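Local coordinates for protein Rio2 kinase (PDB 4GYI) that probably phosphorylates proteins on serine or threonine as an atypical RIO-type kinase and has an ATPase-dependent role in maturing the pre-40S ribosomal subunit, at residues A[54-66]-A[74-86]. Residues are numbered along the deposited sequence; the frame is centred on the assembly and turned at random.
Sequences SIATLAKAGLIAR and GYRLTYGGLDYLA
Tyr75 packs against Ile55 and Arg66 where the beta hairpin, or wing, of a winged-helix domain folds back on the helix before it; this is the N-terminal domain of Rio2. With CG anti to the carbonyl carbon (chi1 -62°), the ring reaches back to helix 51-60, and Ile55 CG2 sits over one face, 3.4 Å from Tyr75 CZ and offset toward the rim. Arg66 CB comes against Tyr75 CE1 at 3.6 Å, while the guanidinium goes on to a salt bridge with Asp73, and Ile64 CD1 approaches the ring obliquely. A serine in place of Tyr75 would probably leave a gap between helix and hairpin, with Ile55 CG2 robbed of the ring face it rests on.

Next along the strand, Arg76 pairs with Ala65 through two antiparallel backbone bonds, Ala65 N to Arg76 O (2.8 Å) and Arg76 N to Ala65 O (2.9 Å). Its guanidinium turns one face to Ala65 CB. Leu77 stands opposite Ile64 as the next, non-hydrogen-bonded pair.

Thr78 ends the wing and N-caps the helix that starts at Tyr79. OG1 lies between the backbone N and the carbonyl carbon (chi1 63°), where it donates to Gly62 O at 2.7 Å and accepts from Gly81 N, tying this cap to the Schellman motif at Gly62 that closes helix 51-60. The Thr78 N-H points almost straight at Leu63 O (N-H...O 178°), but comes in from above the plane of that carbonyl. Gly81 lets the backbones close in, since a side chain there would strike that same carbonyl. One turn beyond Gly81, Tyr84 offers a ring face to Leu63, whose CD2 lies over its centre, 3.8 Å from the centroid.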
loop_
_atom_site.group_PDB
_atom_site.type_symbol
_atom_site.label_atom_id
_atom_site.label_comp_id
_atom_site.label_asym_id
_atom_site.label_seq_id
_atom_site.Cartn_x
_atom_site.Cartn_y
_atom_site.Cartn_z
ATOM N N SER A 54 29.012 13.565 -2.947
ATOM C CA SER A 54 27.617 13.128 -2.959
ATOM C C SER A 54 27.244 12.371 -1.681
ATOM O O SER A 54 26.185 12.609 -1.107
ATOM C CB SER A 54 27.338 12.260 -4.190
ATOM O OG SER A 54 27.267 13.054 -5.362
ATOM N N ILE A 55 28.121 11.473 -1.235
ATOM C CA ILE A 55 27.904 10.726 0.009
ATOM C C ILE A 55 27.608 11.640 1.203
ATOM O O ILE A 55 26.680 11.385 1.980
ATOM C CB ILE A 55 29.098 9.786 0.344
ATOM C CG1 ILE A 55 29.217 8.677 -0.705
ATOM C CG2 ILE A 55 28.948 9.178 1.737
ATOM C CD1 ILE A 55 30.156 7.543 -0.315
ATOM N N ALA A 56 28.379 12.713 1.339
ATOM C CA ALA A 56 28.181 13.655 2.441
ATOM C C ALA A 56 26.862 14.424 2.304
ATOM O O ALA A 56 26.127 14.613 3.284
ATOM C CB ALA A 56 29.348 14.620 2.517
ATOM N N THR A 57 26.586 14.888 1.087
ATOM C CA THR A 57 25.307 15.510 0.758
ATOM C C THR A 57 24.152 14.600 1.177
ATOM O O THR A 57 23.227 15.030 1.862
ATOM C CB THR A 57 25.192 15.768 -0.760
ATOM O OG1 THR A 57 26.078 16.829 -1.148
ATOM C CG2 THR A 57 23.762 16.137 -1.136
ATOM N N LEU A 58 24.220 13.337 0.769
ATOM C CA LEU A 58 23.137 12.386 1.040
ATOM C C LEU A 58 23.022 12.089 2.521
ATOM O O LEU A 58 21.923 11.930 3.046
ATOM C CB LEU A 58 23.337 11.092 0.249
ATOM C CG LEU A 58 23.266 11.239 -1.275
ATOM C CD1 LEU A 58 23.816 9.980 -1.964
ATOM C CD2 LEU A 58 21.829 11.550 -1.730
ATOM N N ALA A 59 24.162 12.020 3.194
ATOM C CA ALA A 59 24.194 11.762 4.630
ATOM C C ALA A 59 23.591 12.935 5.387
ATOM O O ALA A 59 22.753 12.757 6.263
ATOM C CB ALA A 59 25.627 11.507 5.092
ATOM N N LYS A 60 24.025 14.136 5.025
ATOM C CA LYS A 60 23.524 15.376 5.608
ATOM C C LYS A 60 22.016 15.470 5.482
ATOM O O LYS A 60 21.322 15.818 6.438
ATOM C CB LYS A 60 24.173 16.574 4.911
ATOM C CG LYS A 60 23.469 17.901 5.151
ATOM C CD LYS A 60 23.753 18.438 6.543
ATOM C CE LYS A 60 23.155 19.823 6.725
ATOM N NZ LYS A 60 23.534 20.431 8.032
ATOM N N ALA A 61 21.515 15.150 4.293
ATOM C CA ALA A 61 20.076 15.161 4.024
ATOM C C ALA A 61 19.335 13.944 4.592
ATOM O O ALA A 61 18.117 13.851 4.479
ATOM C CB ALA A 61 19.823 15.275 2.529
ATOM N N GLY A 62 20.058 13.009 5.192
ATOM C CA GLY A 62 19.411 11.897 5.868
ATOM C C GLY A 62 18.821 10.860 4.931
ATOM O O GLY A 62 17.839 10.210 5.257
ATOM N N LEU A 63 19.427 10.712 3.760
ATOM C CA LEU A 63 18.974 9.745 2.771
ATOM C C LEU A 63 19.764 8.444 2.916
ATOM O O LEU A 63 19.314 7.377 2.497
ATOM C CB LEU A 63 19.122 10.331 1.362
ATOM C CG LEU A 63 18.311 11.621 1.229
ATOM C CD1 LEU A 63 18.459 12.275 -0.144
ATOM C CD2 LEU A 63 16.841 11.346 1.537
ATOM N N ILE A 64 20.954 8.567 3.496
ATOM C CA ILE A 64 21.769 7.439 3.915
ATOM C C ILE A 64 22.326 7.745 5.296
ATOM O O ILE A 64 22.300 8.891 5.738
ATOM C CB ILE A 64 22.956 7.194 2.978
ATOM C CG1 ILE A 64 23.868 8.426 2.965
ATOM C CG2 ILE A 64 22.476 6.852 1.586
ATOM C CD1 ILE A 64 25.091 8.299 2.086
ATOM N N ALA A 65 22.842 6.726 5.973
ATOM C CA ALA A 65 23.351 6.912 7.321
ATOM C C ALA A 65 24.619 6.089 7.565
ATOM O O ALA A 65 24.666 4.903 7.248
ATOM C CB ALA A 65 22.285 6.564 8.330
ATOM N N ARG A 66 25.643 6.731 8.120
ATOM C CA ARG A 66 26.914 6.064 8.393
ATOM C C ARG A 66 26.776 4.971 9.439
ATOM O O ARG A 66 26.132 5.162 10.468
ATOM C CB ARG A 66 27.979 7.075 8.833
ATOM C CG ARG A 66 29.071 6.484 9.721
ATOM C CD ARG A 66 30.316 7.367 9.788
ATOM N NE ARG A 66 31.178 7.202 8.618
ATOM C CZ ARG A 66 32.056 6.214 8.474
ATOM N NH1 ARG A 66 32.182 5.298 9.424
ATOM N NH2 ARG A 66 32.804 6.137 7.379
ATOM N N GLY A 74 30.593 1.576 6.583
ATOM C CA GLY A 74 29.999 2.139 5.388
ATOM C C GLY A 74 28.722 2.889 5.681
ATOM O O GLY A 74 28.577 3.523 6.722
ATOM N N TYR A 75 27.779 2.821 4.756
ATOM C CA TYR A 75 26.514 3.525 4.921
ATOM C C TYR A 75 25.333 2.605 4.626
ATOM O O TYR A 75 25.446 1.632 3.879
ATOM C CB TYR A 75 26.459 4.745 3.996
ATOM C CG TYR A 75 27.529 5.775 4.275
ATOM C CD1 TYR A 75 27.244 6.911 5.020
ATOM C CD2 TYR A 75 28.823 5.611 3.794
ATOM C CE1 TYR A 75 28.212 7.853 5.275
ATOM C CE2 TYR A 75 29.796 6.549 4.047
ATOM C CZ TYR A 75 29.485 7.667 4.788
ATOM O OH TYR A 75 30.452 8.604 5.040
ATOM N N ARG A 76 24.193 2.913 5.223
ATOM C CA ARG A 76 22.969 2.234 4.842
ATOM C C ARG A 76 21.978 3.239 4.308
ATOM O O ARG A 76 22.026 4.423 4.644
ATOM C CB ARG A 76 22.349 1.497 6.030
ATOM C CG ARG A 76 21.912 2.412 7.147
ATOM C CD ARG A 76 21.194 1.646 8.248
ATOM N NE ARG A 76 20.778 2.539 9.325
ATOM C CZ ARG A 76 19.661 3.256 9.302
ATOM N NH1 ARG A 76 18.849 3.180 8.256
ATOM N NH2 ARG A 76 19.365 4.052 10.314
ATOM N N LEU A 77 21.071 2.748 3.482
ATOM C CA LEU A 77 19.944 3.529 3.025
ATOM C C LEU A 77 18.997 3.775 4.206
ATOM O O LEU A 77 18.790 2.882 5.030
ATOM C CB LEU A 77 19.245 2.727 1.941
ATOM C CG LEU A 77 18.242 3.366 1.002
ATOM C CD1 LEU A 77 18.922 4.444 0.186
ATOM C CD2 LEU A 77 17.684 2.262 0.108
ATOM N N THR A 78 18.439 4.979 4.316
ATOM C CA THR A 78 17.388 5.200 5.303
ATOM C C THR A 78 16.029 5.085 4.628
ATOM O O THR A 78 15.941 4.950 3.405
ATOM C CB THR A 78 17.471 6.577 5.973
ATOM O OG1 THR A 78 17.280 7.601 4.985
ATOM C CG2 THR A 78 18.803 6.753 6.676
ATOM N N TYR A 79 14.971 5.116 5.422
ATOM C CA TYR A 79 13.628 5.108 4.871
ATOM C C TYR A 79 13.381 6.311 3.956
ATOM O O TYR A 79 12.748 6.184 2.894
ATOM C CB TYR A 79 12.604 5.073 6.003
ATOM C CG TYR A 79 12.728 3.846 6.887
ATOM C CD1 TYR A 79 12.536 2.581 6.364
ATOM C CD2 TYR A 79 13.040 3.955 8.241
ATOM C CE1 TYR A 79 12.637 1.465 7.144
ATOM C CE2 TYR A 79 13.146 2.826 9.040
ATOM C CZ TYR A 79 12.929 1.579 8.482
ATOM O OH TYR A 79 13.029 0.428 9.229
ATOM N N GLY A 80 13.895 7.471 4.362
ATOM C CA GLY A 80 13.767 8.675 3.558
ATOM C C GLY A 80 14.435 8.478 2.211
ATOM O O GLY A 80 13.906 8.885 1.175
ATOM N N GLY A 81 15.600 7.833 2.225
ATOM C CA GLY A 81 16.326 7.544 0.995
ATOM C C GLY A 81 15.529 6.721 -0.006
ATOM O O GLY A 81 15.500 7.041 -1.202
ATOM N N LEU A 82 14.864 5.675 0.490
ATOM C CA LEU A 82 14.012 4.816 -0.340
ATOM C C LEU A 82 12.817 5.587 -0.917
ATOM O O LEU A 82 12.512 5.476 -2.108
ATOM C CB LEU A 82 13.532 3.594 0.482
ATOM C CG LEU A 82 12.897 2.434 -0.304
ATOM C CD1 LEU A 82 13.946 1.750 -1.199
ATOM C CD2 LEU A 82 12.212 1.417 0.612
ATOM N N ASP A 83 12.133 6.351 -0.056
ATOM C CA ASP A 83 11.069 7.287 -0.473
ATOM C C ASP A 83 11.544 8.118 -1.673
ATOM O O ASP A 83 10.906 8.138 -2.732
ATOM C CB ASP A 83 10.714 8.261 0.674
ATOM C CG ASP A 83 10.063 7.575 1.883
ATOM O OD1 ASP A 83 9.714 6.374 1.800
ATOM O OD2 ASP A 83 9.878 8.260 2.922
ATOM N N TYR A 84 12.689 8.784 -1.500
ATOM C CA TYR A 84 13.242 9.645 -2.551
ATOM C C TYR A 84 13.486 8.862 -3.837
ATOM O O TYR A 84 13.118 9.310 -4.917
ATOM C CB TYR A 84 14.544 10.310 -2.099
ATOM C CG TYR A 84 14.367 11.646 -1.410
ATOM C CD1 TYR A 84 15.162 12.739 -1.754
ATOM C CD2 TYR A 84 13.420 11.816 -0.411
ATOM C CE1 TYR A 84 15.020 13.959 -1.113
ATOM C CE2 TYR A 84 13.265 13.035 0.228
ATOM C CZ TYR A 84 14.069 14.099 -0.124
ATOM O OH TYR A 84 13.911 15.304 0.518
ATOM N N LEU A 85 14.091 7.683 -3.707
ATOM C CA LEU A 85 14.336 6.831 -4.866
ATOM C C LEU A 85 13.039 6.457 -5.568
ATOM O O LEU A 85 12.976 6.474 -6.790
ATOM C CB LEU A 85 15.097 5.568 -4.467
ATOM C CG LEU A 85 16.578 5.786 -4.188
ATOM C CD1 LEU A 85 17.185 4.555 -3.546
ATOM C CD2 LEU A 85 17.314 6.146 -5.482
ATOM N N ALA A 86 12.007 6.122 -4.794
ATOM C CA ALA A 86 10.702 5.822 -5.377
ATOM C C ALA A 86 10.145 7.016 -6.141
ATOM O O ALA A 86 9.668 6.869 -7.250
ATOM C CB ALA A 86 9.710 5.382 -4.294
#